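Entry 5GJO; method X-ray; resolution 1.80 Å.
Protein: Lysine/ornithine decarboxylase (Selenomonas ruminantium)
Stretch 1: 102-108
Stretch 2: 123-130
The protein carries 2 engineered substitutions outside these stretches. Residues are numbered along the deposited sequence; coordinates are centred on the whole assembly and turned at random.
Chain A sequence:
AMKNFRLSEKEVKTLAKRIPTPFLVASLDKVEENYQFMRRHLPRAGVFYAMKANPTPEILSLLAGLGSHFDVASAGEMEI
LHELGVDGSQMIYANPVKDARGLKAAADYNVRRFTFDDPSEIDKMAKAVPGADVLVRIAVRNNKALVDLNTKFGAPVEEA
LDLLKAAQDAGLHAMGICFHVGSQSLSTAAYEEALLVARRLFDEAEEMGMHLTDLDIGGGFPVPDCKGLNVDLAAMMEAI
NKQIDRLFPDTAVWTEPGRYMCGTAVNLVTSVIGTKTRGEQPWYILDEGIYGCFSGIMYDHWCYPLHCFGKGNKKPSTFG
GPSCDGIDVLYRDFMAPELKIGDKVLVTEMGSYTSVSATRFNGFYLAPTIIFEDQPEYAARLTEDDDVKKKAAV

Stretch 1, residues 102-108: GLKAAAD
Stretch 2, residues 123-130: DKMAKAVP

Two helical segments of one chain pack through van der Waals contact, mostly apolar; no hydrogen bond or salt bridge crosses between them. Residues 102-108 are helical throughout, and 123-128 end a second helix whose N-to-C direction lies 34° from the first (signed crossing angle -34°), with axes 10.1 Å apart at closest approach. CA atoms of Leu103 and Ala128 lie 6.0 Å apart, those of Ala107 and Val129 5.9 Å.

Backbone i to i+4 bonds support both helices: Ala107 N to Leu103 O spans 3.0 Å, and Val129 N, just past the second helix, still bonds Met125 O at 2.9 Å. Val129 then leaves helical geometry (phi/psi -141/76), and Pro130 follows at -58/141.

The contact centres on buried Leu103 (chi1 m, chi2 t). CA-to-CB bonds of Leu103, Ala128 and Val129 point toward the other stretch, those of Ala107 and Lys124 sideways. Leu103 CB meets Ala128 CB at 3.7 Å; Ala128 suits the place because its side chain ends at CB, with no further atoms to fit beside Leu103. Leu103 CD1 reaches Lys124 CB at 3.9 Å, using the aliphatic base of the lysine (m, t, p, t). One turn on, Ala107, with nothing beyond CB, rests that atom against the carbonyl Ala128 O at 3.8 Å, a van der Waals contact. Val129 (chi1 t) supplies a branched apolar side chain: its CG2 lies 4.0 Å from Ala107 CA and 4.3 Å from Ala107 CB. Together the stretches bury 249 Å².

Charge stays off the interface: Lys104 (t, t, t, m), whose CA-to-CB bond points away, forms a salt bridge, NZ to Asp108 OD2 at 3.4 Å, with a weak hydrogen bond.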

# COMPACT_ATOMS: atom_id res chain seq x y z
N GLY A 102 -7.69 2.38 -19.85
CA GLY A 102 -8.16 3.72 -19.64
C GLY A 102 -8.66 4.39 -20.90
O GLY A 102 -9.70 4.98 -20.89
N LEU A 103 -7.94 4.25 -21.99
CA LEU A 103 -8.38 4.84 -23.24
C LEU A 103 -9.68 4.21 -23.74
O LEU A 103 -10.53 4.89 -24.26
CB LEU A 103 -7.27 4.86 -24.29
CG LEU A 103 -6.27 5.97 -24.01
CD1 LEU A 103 -4.96 5.80 -24.74
CD2 LEU A 103 -6.82 7.36 -24.19
N LYS A 104 -9.82 2.91 -23.58
CA LYS A 104 -11.06 2.25 -23.92
C LYS A 104 -12.24 2.71 -23.08
O LYS A 104 -13.30 2.95 -23.59
CB LYS A 104 -10.90 0.74 -23.81
CG LYS A 104 -12.06 -0.01 -24.45
CD LYS A 104 -11.94 -1.51 -24.28
CE LYS A 104 -13.11 -2.26 -24.89
NZ LYS A 104 -14.26 -2.30 -23.95
N ALA A 105 -12.02 2.86 -21.78
CA ALA A 105 -13.09 3.43 -20.93
C ALA A 105 -13.45 4.84 -21.31
O ALA A 105 -14.63 5.23 -21.35
CB ALA A 105 -12.73 3.30 -19.42
N ALA A 106 -12.45 5.64 -21.64
CA ALA A 106 -12.70 6.99 -22.06
C ALA A 106 -13.59 7.01 -23.30
O ALA A 106 -14.56 7.75 -23.32
CB ALA A 106 -11.42 7.75 -22.30
N ALA A 107 -13.28 6.15 -24.27
CA ALA A 107 -14.07 6.07 -25.53
C ALA A 107 -15.50 5.66 -25.20
O ALA A 107 -16.43 6.35 -25.54
CB ALA A 107 -13.46 5.05 -26.46
N ASP A 108 -15.61 4.59 -24.45
CA ASP A 108 -16.97 4.08 -24.01
C ASP A 108 -17.82 5.12 -23.32
O ASP A 108 -19.03 5.25 -23.62
CB ASP A 108 -16.82 2.85 -23.17
CG ASP A 108 -16.19 1.69 -23.94
OD1 ASP A 108 -16.14 1.73 -25.22
OD2 ASP A 108 -15.71 0.73 -23.28
N ASP A 123 -0.39 9.94 -30.52
CA ASP A 123 -1.05 8.92 -31.37
C ASP A 123 -2.03 8.00 -30.63
O ASP A 123 -3.09 7.66 -31.17
CB ASP A 123 -0.06 8.10 -32.18
CG ASP A 123 0.60 8.95 -33.32
OD1 ASP A 123 0.17 10.12 -33.57
OD2 ASP A 123 1.59 8.45 -33.93
N LYS A 124 -1.71 7.61 -29.40
CA LYS A 124 -2.60 6.84 -28.53
C LYS A 124 -3.92 7.59 -28.35
O LYS A 124 -4.99 6.97 -28.47
CB LYS A 124 -1.97 6.62 -27.09
CG LYS A 124 -0.78 5.71 -27.00
CD LYS A 124 0.09 5.92 -25.70
CE LYS A 124 -0.69 5.76 -24.45
NZ LYS A 124 0.16 5.96 -23.20
N MET A 125 -3.87 8.90 -28.03
CA MET A 125 -5.07 9.70 -27.77
C MET A 125 -5.91 9.88 -29.08
O MET A 125 -7.16 9.75 -29.08
CB MET A 125 -4.73 11.05 -27.24
CG MET A 125 -4.16 11.04 -25.79
SD MET A 125 -3.98 12.66 -25.11
CE MET A 125 -2.70 13.38 -26.15
N ALA A 126 -5.22 10.21 -30.16
CA ALA A 126 -5.88 10.45 -31.45
C ALA A 126 -6.57 9.21 -31.97
O ALA A 126 -7.67 9.29 -32.56
CB ALA A 126 -4.84 10.95 -32.47
N LYS A 127 -5.99 8.04 -31.71
CA LYS A 127 -6.57 6.81 -32.11
C LYS A 127 -7.79 6.45 -31.26
O LYS A 127 -8.73 5.89 -31.77
CB LYS A 127 -5.55 5.72 -31.99
CG LYS A 127 -6.02 4.39 -32.50
CD LYS A 127 -4.89 3.39 -32.73
CE LYS A 127 -5.48 1.99 -32.61
NZ LYS A 127 -4.67 1.05 -33.42
N ALA A 128 -7.75 6.68 -29.95
CA ALA A 128 -8.79 6.19 -29.05
C ALA A 128 -9.96 7.10 -29.09
O ALA A 128 -11.08 6.62 -29.04
CB ALA A 128 -8.25 6.08 -27.61
N VAL A 129 -9.73 8.41 -29.12
CA VAL A 129 -10.80 9.41 -29.08
C VAL A 129 -10.46 10.55 -30.03
O VAL A 129 -10.07 11.67 -29.64
CB VAL A 129 -11.10 9.91 -27.67
CG1 VAL A 129 -12.35 10.81 -27.68
CG2 VAL A 129 -11.29 8.74 -26.72
N PRO A 130 -10.64 10.30 -31.33
CA PRO A 130 -10.31 11.37 -32.29
C PRO A 130 -11.08 12.63 -32.06
O PRO A 130 -12.23 12.63 -31.63
CB PRO A 130 -10.60 10.74 -33.68
CG PRO A 130 -10.95 9.33 -33.45
CD PRO A 130 -11.03 9.03 -31.97